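Local atomic coordinates of isoaspartyl dipeptidase (Fervidobacterium islandicum, PDB entry 7CDH), a protein that probably hydrolyses isoaspartyl (beta-aspartyl) dipeptides as a zinc-dependent M38 metallopeptidase of the amidohydrolase family, consistent with a role in protein repair. Residues E44-N49 with L374-V379; K230-G235 with I265-E270. All blocks are in the same frame, centred on the assembly; numbering follows the deposited sequence.

Contact 1. Residues E44-N49 with L374-V379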
ATOM      1  N   GLU A  44      39.263  35.323 -23.605  1.00 79.45           N
ATOM      2  CA  GLU A  44      38.892  36.564 -22.890  1.00 71.68           C
ATOM      3  C   GLU A  44      39.983  36.827 -21.847  1.00 65.97           C
ATOM      4  O   GLU A  44      40.520  35.856 -21.293  1.00 67.85           O
ATOM      5  CB  GLU A  44      37.488  36.412 -22.300  1.00 76.81           C
ATOM      6  CG  GLU A  44      37.065  37.591 -21.440  1.00 83.97           C
ATOM      7  CD  GLU A  44      35.605  37.642 -21.023  1.00 89.19           C
ATOM      8  OE1 GLU A  44      35.272  38.566 -20.255  1.00 92.26           O
ATOM      9  OE2 GLU A  44      34.803  36.776 -21.468  1.00 89.60           O
ATOM     10  N   ILE A  45      40.307  38.097 -21.610  1.00 56.90           N
ATOM     11  CA  ILE A  45      41.283  38.533 -20.575  1.00 55.21           C
ATOM     12  C   ILE A  45      40.573  39.486 -19.616  1.00 49.84           C
ATOM     13  O   ILE A  45      39.824  40.345 -20.094  1.00 55.65           O
ATOM     14  CB  ILE A  45      42.500  39.193 -21.253  1.00 58.19           C
ATOM     15  CG1 ILE A  45      43.259  38.161 -22.100  1.00 58.99           C
ATOM     16  CG2 ILE A  45      43.385  39.876 -20.218  1.00 58.29           C
ATOM     17  CD1 ILE A  45      44.632  38.592 -22.578  1.00 61.11           C
ATOM     18  N   TYR A  46      40.786  39.340 -18.314  1.00 46.11           N
ATOM     19  CA  TYR A  46      40.210  40.253 -17.292  1.00 49.04           C
ATOM     20  C   TYR A  46      41.353  40.806 -16.429  1.00 57.26           C
ATOM     21  O   TYR A  46      42.179  40.030 -15.869  1.00 54.64           O
ATOM     22  CB  TYR A  46      39.107  39.535 -16.512  1.00 48.31           C
ATOM     23  CG  TYR A  46      38.430  40.361 -15.450  1.00 43.91           C
ATOM     24  CD1 TYR A  46      37.408  41.236 -15.760  1.00 46.40           C
ATOM     25  CD2 TYR A  46      38.777  40.231 -14.119  1.00 43.46           C
ATOM     26  CE1 TYR A  46      36.776  41.994 -14.784  1.00 46.43           C
ATOM     27  CE2 TYR A  46      38.154  40.977 -13.131  1.00 44.04           C
ATOM     28  CZ  TYR A  46      37.146  41.868 -13.459  1.00 47.58           C
ATOM     29  OH  TYR A  46      36.538  42.603 -12.472  1.00 50.78           O
ATOM     30  N   ASP A  47      41.429  42.137 -16.399  1.00 64.23           N
ATOM     31  CA  ASP A  47      42.429  42.921 -15.638  1.00 61.44           C
ATOM     32  C   ASP A  47      41.912  43.051 -14.217  1.00 53.94           C
ATOM     33  O   ASP A  47      41.073  43.946 -13.945  1.00 49.44           O
ATOM     34  CB  ASP A  47      42.665  44.314 -16.235  1.00 69.73           C
ATOM     35  CG  ASP A  47      43.993  44.940 -15.821  1.00 69.98           C
ATOM     36  OD1 ASP A  47      44.395  44.758 -14.650  1.00 57.06           O
ATOM     37  OD2 ASP A  47      44.629  45.587 -16.689  1.00 77.94           O
ATOM     38  N   ALA A  48      42.434  42.220 -13.332  1.00 50.27           N
ATOM     39  CA  ALA A  48      41.988  42.194 -11.927  1.00 51.31           C
ATOM     40  C   ALA A  48      42.985  42.948 -11.053  1.00 52.19           C
ATOM     41  O   ALA A  48      43.040  42.635  -9.868  1.00 51.81           O
ATOM     42  CB  ALA A  48      41.817  40.765 -11.489  1.00 56.01           C
ATOM     43  N   ASN A  49      43.708  43.933 -11.593  1.00 58.28           N
ATOM     44  CA  ASN A  49      44.658  44.746 -10.787  1.00 56.71           C
ATOM     45  C   ASN A  49      43.839  45.532  -9.758  1.00 52.05           C
ATOM     46  O   ASN A  49      42.770  46.070 -10.126  1.00 57.27           O
ATOM     47  CB  ASN A  49      45.560  45.643 -11.645  1.00 66.25           C
ATOM     48  CG  ASN A  49      46.368  46.598 -10.792  1.00 64.90           C
ATOM     49  OD1 ASN A  49      47.262  46.188 -10.039  1.00 57.48           O
ATOM     50  ND2 ASN A  49      45.980  47.862 -10.826  1.00 60.57           N
ATOM     51  N   LEU A 374      29.076  35.503 -13.548  1.00 39.52           N
ATOM     52  CA  LEU A 374      27.726  35.809 -13.013  1.00 42.50           C
ATOM     53  C   LEU A 374      27.678  37.302 -12.716  1.00 42.59           C
ATOM     54  O   LEU A 374      26.598  37.888 -12.828  1.00 46.54           O
ATOM     55  CB  LEU A 374      27.474  34.988 -11.743  1.00 43.84           C
ATOM     56  CG  LEU A 374      27.665  33.474 -11.893  1.00 47.72           C
ATOM     57  CD1 LEU A 374      27.244  32.761 -10.614  1.00 49.94           C
ATOM     58  CD2 LEU A 374      26.878  32.933 -13.095  1.00 46.70           C
ATOM     59  N   MET A 375      28.814  37.869 -12.309  1.00 42.65           N
ATOM     60  CA  MET A 375      28.964  39.320 -12.025  1.00 44.52           C
ATOM     61  C   MET A 375      30.366  39.784 -12.449  1.00 48.88           C
ATOM     62  O   MET A 375      31.371  39.086 -12.146  1.00 48.68           O
ATOM     63  CB  MET A 375      28.734  39.640 -10.549  1.00 43.40           C
ATOM     64  CG  MET A 375      28.551  41.122 -10.333  1.00 49.42           C
ATOM     65  SD  MET A 375      28.051  41.575  -8.660  1.00 52.29           S
ATOM     66  CE  MET A 375      29.410  40.894  -7.722  1.00 57.95           C
ATOM     67  N   LYS A 376      30.406  40.882 -13.206  1.00 52.89           N
ATOM     68  CA  LYS A 376      31.625  41.532 -13.742  1.00 48.45           C
ATOM     69  C   LYS A 376      31.546  43.011 -13.376  1.00 52.83           C
ATOM     70  O   LYS A 376      30.621  43.714 -13.881  1.00 49.48           O
ATOM     71  CB  LYS A 376      31.739  41.321 -15.249  1.00 49.74           C
ATOM     72  CG  LYS A 376      33.152  41.490 -15.784  1.00 57.38           C
ATOM     73  CD  LYS A 376      33.265  41.522 -17.286  1.00 61.80           C
ATOM     74  CE  LYS A 376      33.637  40.181 -17.871  1.00 74.03           C
ATOM     75  NZ  LYS A 376      33.350  40.137 -19.324  1.00 81.18           N
ATOM     76  N   ASP A 377      32.411  43.425 -12.447  1.00 53.72           N
ATOM     77  CA  ASP A 377      32.604  44.846 -12.063  1.00 56.25           C
ATOM     78  C   ASP A 377      31.253  45.425 -11.651  1.00 55.90           C
ATOM     79  O   ASP A 377      30.840  46.431 -12.255  1.00 61.19           O
ATOM     80  CB  ASP A 377      33.254  45.626 -13.213  1.00 58.30           C
ATOM     81  CG  ASP A 377      34.671  45.163 -13.510  1.00 60.80           C
ATOM     82  OD1 ASP A 377      35.454  45.037 -12.541  1.00 64.29           O
ATOM     83  OD2 ASP A 377      34.968  44.884 -14.696  1.00 59.21           O
ATOM     84  N   GLY A 378      30.581  44.772 -10.700  1.00 55.54           N
ATOM     85  CA  GLY A 378      29.256  45.154 -10.160  1.00 54.76           C
ATOM     86  C   GLY A 378      28.084  44.912 -11.110  1.00 49.91           C
ATOM     87  O   GLY A 378      26.975  45.218 -10.709  1.00 59.22           O
ATOM     88  N   VAL A 379      28.305  44.392 -12.319  1.00 51.95           N
ATOM     89  CA  VAL A 379      27.254  44.207 -13.362  1.00 49.63           C
ATOM     90  C   VAL A 379      26.832  42.736 -13.406  1.00 48.34           C
ATOM     91  O   VAL A 379      27.550  41.858 -14.002  1.00 46.18           O
ATOM     92  CB  VAL A 379      27.697  44.692 -14.757  1.00 54.41           C
ATOM     93  CG1 VAL A 379      26.534  44.650 -15.746  1.00 48.99           C
ATOM     94  CG2 VAL A 379      28.304  46.082 -14.703  1.00 54.83           C
TER
HETATM   95  O   HOH W   1      32.032  37.719 -19.968  1.00 67.61           O
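Tyr46 and Asp377 meet through a single hydrogen bond, Tyr46 OH giving its proton to Asp377 OD1 at 2.7 Å. The Tyr46 hydroxyl approaches Asp377 OD1 from above the carboxylate plane, 47° out of it, while Asp377 OD2 lies at the ring edge, 3.4 Å from Tyr46 CE1. Tyr46 reaches across because its CG stands anti to the backbone N (chi1 -179°), which carries the ring off strand 43-47 toward the type I' turn from Lys376 to Val379. Lys376 runs past the ring in the opposite direction, its CG 3.8 Å from Tyr46 CE1, and a turn about the Lys376 CG-CD bond (chi3 -97°) then delivers the ammonium to Glu44. On its extended chain, Glu44 OE1 accepts from Lys376 NZ at 2.7 Å through its syn lone pair, forming a salt bridge. Water 1 closes a ring beside it, accepting from Lys376 NZ at 2.8 Å and donating to Glu44 OE2 at 3.3 Å. Ser366 OG, hydrogen-bonded to both Tyr46 OH and Asp377 N, ties the tyrosine to the turn a second time. Strand 43-47 is outermost in its four-stranded sheet within this chain, whereas the turn links antiparallel strands 372-376 and 379-380 of another sheet. With Tyr46 CA and Lys376 CA 9.4 Å apart, side chains join the two sheets, and the paired charges probably keep both Glu44 and Lys376 ionised.

Contact 2. Residues K230-G235 with I265-E270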
ATOM      1  N   LYS A 230      28.294  26.875  25.894  1.00 43.89           N
ATOM      2  CA  LYS A 230      28.261  25.483  26.408  1.00 48.81           C
ATOM      3  C   LYS A 230      28.166  24.522  25.205  1.00 46.32           C
ATOM      4  O   LYS A 230      28.961  23.553  25.131  1.00 43.81           O
ATOM      5  CB  LYS A 230      27.145  25.334  27.444  1.00 52.63           C
ATOM      6  CG  LYS A 230      27.119  23.983  28.152  1.00 64.26           C
ATOM      7  CD  LYS A 230      26.497  24.001  29.554  1.00 74.08           C
ATOM      8  CE  LYS A 230      25.791  22.708  29.921  1.00 80.87           C
ATOM      9  NZ  LYS A 230      24.339  22.756  29.611  1.00 93.04           N
ATOM     10  N   LEU A 231      27.285  24.795  24.242  1.00 42.11           N
ATOM     11  CA  LEU A 231      27.178  23.923  23.044  1.00 42.56           C
ATOM     12  C   LEU A 231      28.478  23.985  22.234  1.00 39.69           C
ATOM     13  O   LEU A 231      28.923  22.921  21.725  1.00 42.08           O
ATOM     14  CB  LEU A 231      25.987  24.324  22.172  1.00 40.12           C
ATOM     15  CG  LEU A 231      25.735  23.404  20.989  1.00 38.79           C
ATOM     16  CD1 LEU A 231      25.740  21.943  21.419  1.00 40.87           C
ATOM     17  CD2 LEU A 231      24.436  23.770  20.310  1.00 42.70           C
ATOM     18  N   PHE A 232      29.050  25.171  22.058  1.00 37.33           N
ATOM     19  CA  PHE A 232      30.278  25.318  21.241  1.00 38.15           C
ATOM     20  C   PHE A 232      31.435  24.549  21.883  1.00 37.77           C
ATOM     21  O   PHE A 232      32.209  23.889  21.130  1.00 41.63           O
ATOM     22  CB  PHE A 232      30.618  26.777  20.983  1.00 39.76           C
ATOM     23  CG  PHE A 232      31.882  26.918  20.191  1.00 41.03           C
ATOM     24  CD1 PHE A 232      31.919  26.527  18.865  1.00 41.61           C
ATOM     25  CD2 PHE A 232      33.051  27.377  20.791  1.00 42.77           C
ATOM     26  CE1 PHE A 232      33.084  26.674  18.121  1.00 47.17           C
ATOM     27  CE2 PHE A 232      34.215  27.495  20.052  1.00 42.88           C
ATOM     28  CZ  PHE A 232      34.227  27.164  18.717  1.00 44.16           C
ATOM     29  N   GLU A 233      31.524  24.517  23.211  1.00 38.68           N
ATOM     30  CA  GLU A 233      32.610  23.740  23.857  1.00 45.11           C
ATOM     31  C   GLU A 233      32.311  22.225  23.728  1.00 40.59           C
ATOM     32  O   GLU A 233      33.263  21.477  23.450  1.00 37.38           O
ATOM     33  CB  GLU A 233      33.024  24.402  25.184  1.00 55.67           C
ATOM     34  CG  GLU A 233      32.018  24.394  26.322  1.00 77.22           C
ATOM     35  CD  GLU A 233      32.465  25.220  27.536  1.00 92.76           C
ATOM     36  OE1 GLU A 233      32.287  24.749  28.707  1.00 78.14           O
ATOM     37  OE2 GLU A 233      33.004  26.344  27.317  1.00100.60           O
ATOM     38  N   GLN A 234      31.054  21.767  23.711  1.00 42.92           N
ATOM     39  CA  GLN A 234      30.731  20.373  23.281  1.00 40.11           C
ATOM     40  C   GLN A 234      31.207  20.187  21.822  1.00 40.12           C
ATOM     41  O   GLN A 234      31.770  19.104  21.466  1.00 36.99           O
ATOM     42  CB  GLN A 234      29.239  20.085  23.442  1.00 45.72           C
ATOM     43  CG  GLN A 234      28.798  19.313  24.691  1.00 52.42           C
ATOM     44  CD  GLN A 234      27.584  18.416  24.418  1.00 68.32           C
ATOM     45  OE1 GLN A 234      26.539  18.817  23.861  1.00 47.65           O
ATOM     46  NE2 GLN A 234      27.708  17.143  24.789  1.00 65.98           N
ATOM     47  N   GLY A 235      31.048  21.213  20.982  1.00 36.33           N
ATOM     48  CA  GLY A 235      31.517  21.191  19.581  1.00 37.82           C
ATOM     49  C   GLY A 235      33.021  21.003  19.451  1.00 40.39           C
ATOM     50  O   GLY A 235      33.463  20.183  18.592  1.00 35.77           O
ATOM     51  N   ILE A 265      31.595  34.895  15.694  1.00 37.87           N
ATOM     52  CA  ILE A 265      32.937  35.559  15.653  1.00 42.83           C
ATOM     53  C   ILE A 265      33.810  35.024  16.811  1.00 40.21           C
ATOM     54  O   ILE A 265      34.953  34.576  16.556  1.00 31.71           O
ATOM     55  CB  ILE A 265      32.857  37.105  15.693  1.00 45.45           C
ATOM     56  CG1 ILE A 265      31.765  37.714  14.803  1.00 42.15           C
ATOM     57  CG2 ILE A 265      34.217  37.671  15.330  1.00 48.93           C
ATOM     58  CD1 ILE A 265      31.921  37.381  13.351  1.00 44.77           C
ATOM     59  N   ASP A 266      33.304  35.048  18.043  1.00 39.49           N
ATOM     60  CA  ASP A 266      34.037  34.515  19.218  1.00 40.70           C
ATOM     61  C   ASP A 266      34.361  33.049  18.958  1.00 46.50           C
ATOM     62  O   ASP A 266      35.509  32.624  19.194  1.00 52.07           O
ATOM     63  CB  ASP A 266      33.240  34.697  20.505  1.00 48.40           C
ATOM     64  CG  ASP A 266      32.917  36.158  20.782  1.00 61.16           C
ATOM     65  OD1 ASP A 266      33.861  37.013  20.669  1.00 59.13           O
ATOM     66  OD2 ASP A 266      31.718  36.443  21.071  1.00 70.81           O
ATOM     67  N   ALA A 267      33.375  32.294  18.487  1.00 48.58           N
ATOM     68  CA  ALA A 267      33.515  30.847  18.240  1.00 46.04           C
ATOM     69  C   ALA A 267      34.701  30.595  17.295  1.00 38.71           C
ATOM     70  O   ALA A 267      35.528  29.716  17.583  1.00 38.03           O
ATOM     71  CB  ALA A 267      32.203  30.326  17.704  1.00 46.47           C
ATOM     72  N   ILE A 268      34.771  31.321  16.191  1.00 34.68           N
ATOM     73  CA  ILE A 268      35.810  31.105  15.141  1.00 41.29           C
ATOM     74  C   ILE A 268      37.201  31.443  15.720  1.00 42.46           C
ATOM     75  O   ILE A 268      38.206  30.760  15.359  1.00 38.10           O
ATOM     76  CB  ILE A 268      35.472  31.937  13.888  1.00 38.83           C
ATOM     77  CG1 ILE A 268      34.276  31.324  13.167  1.00 37.47           C
ATOM     78  CG2 ILE A 268      36.681  32.103  12.958  1.00 40.31           C
ATOM     79  CD1 ILE A 268      33.765  32.157  12.026  1.00 39.24           C
ATOM     80  N   CYS A 269      37.270  32.482  16.550  1.00 39.74           N
ATOM     81  CA  CYS A 269      38.536  32.974  17.152  1.00 41.84           C
ATOM     82  C   CYS A 269      39.033  31.945  18.159  1.00 37.08           C
ATOM     83  O   CYS A 269      40.220  31.601  18.108  1.00 35.73           O
ATOM     84  CB  CYS A 269      38.369  34.359  17.766  1.00 41.45           C
ATOM     85  SG  CYS A 269      38.170  35.632  16.488  1.00 49.27           S
ATOM     86  N   GLU A 270      38.132  31.402  18.967  1.00 35.41           N
ATOM     87  CA  GLU A 270      38.490  30.318  19.902  1.00 37.34           C
ATOM     88  C   GLU A 270      38.975  29.113  19.100  1.00 47.19           C
ATOM     89  O   GLU A 270      39.960  28.505  19.530  1.00 53.97           O
ATOM     90  CB  GLU A 270      37.321  29.951  20.790  1.00 40.66           C
ATOM     91  CG  GLU A 270      37.667  28.877  21.810  1.00 49.91           C
ATOM     92  CD  GLU A 270      36.635  28.687  22.917  1.00 52.29           C
ATOM     93  OE1 GLU A 270      35.764  29.577  23.062  1.00 48.97           O
ATOM     94  OE2 GLU A 270      36.717  27.660  23.645  1.00 58.49           O
TER
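Phe232 lays one face of its ring against Ala267, whose CB stands 3.8 Å from the ring centroid and 13° off the ring normal, a CH-pi contact over the centre of the ring. The far end of the same ring approaches the backbone: Phe232 CZ comes close to the carbonyl oxygen of Ala267, and Phe232 CE2 lies 3.9 Å from Ala267 CA. Chi1 of Phe232 (178°) sets CG anti to the backbone N and directs the ring from helix 229-240 toward helix 264-273. Phe232 CA and Ala267 CA come within 7.1 Å, consistent with the small Ala267 side chain, and this is the tight, buried part of the contact.

Toward the partly exposed side the packing changes character. Glu270 slides past the ring in the opposite direction, its extended chain bringing Glu270 CB to 4.0 Å and Glu270 CD to 3.9 Å from Phe232 CE2. Glu270 CD lies at the ring edge, near its plane, with the carboxylate turned 82° to the ring; the touch is van der Waals. Beyond it, Glu233 of the first helix is exposed, and Glu233 OE2 remains 5.4 Å from Glu270 OE2, a spacing at which the like charges may repel weakly.

Strand 245-248 packs against both helices: Phe232 touches Ile245 and Leu247, and Ala267 also rests on Leu247. Helix 264-273 is backed in turn by helix 309-318 through Ile265 and Ile268, which places the pair in the outer helical layer of the TIM-barrel-like amidohydrolase domain.

The two contacts lie in separate regions, with centres 37 Å apart and nearest atoms about 22 Å apart, and they share no helix or strand. Contact 2 is nested in sequence within the loop that contact 1 closes. Contact 1 bridges segments from near the two chain ends, 325 residues apart, and is partly buried; its chemistry is mainly polar, a salt bridge, a phenol-carboxylate bond and a bridging water. Contact 2 joins helical segments only 30 residues apart within the amidohydrolase range and is buried, resting on a ring face and a methyl group, with carboxylates confined to its margin. The summed buried areas, 189 and 163 Å², are nevertheless similar.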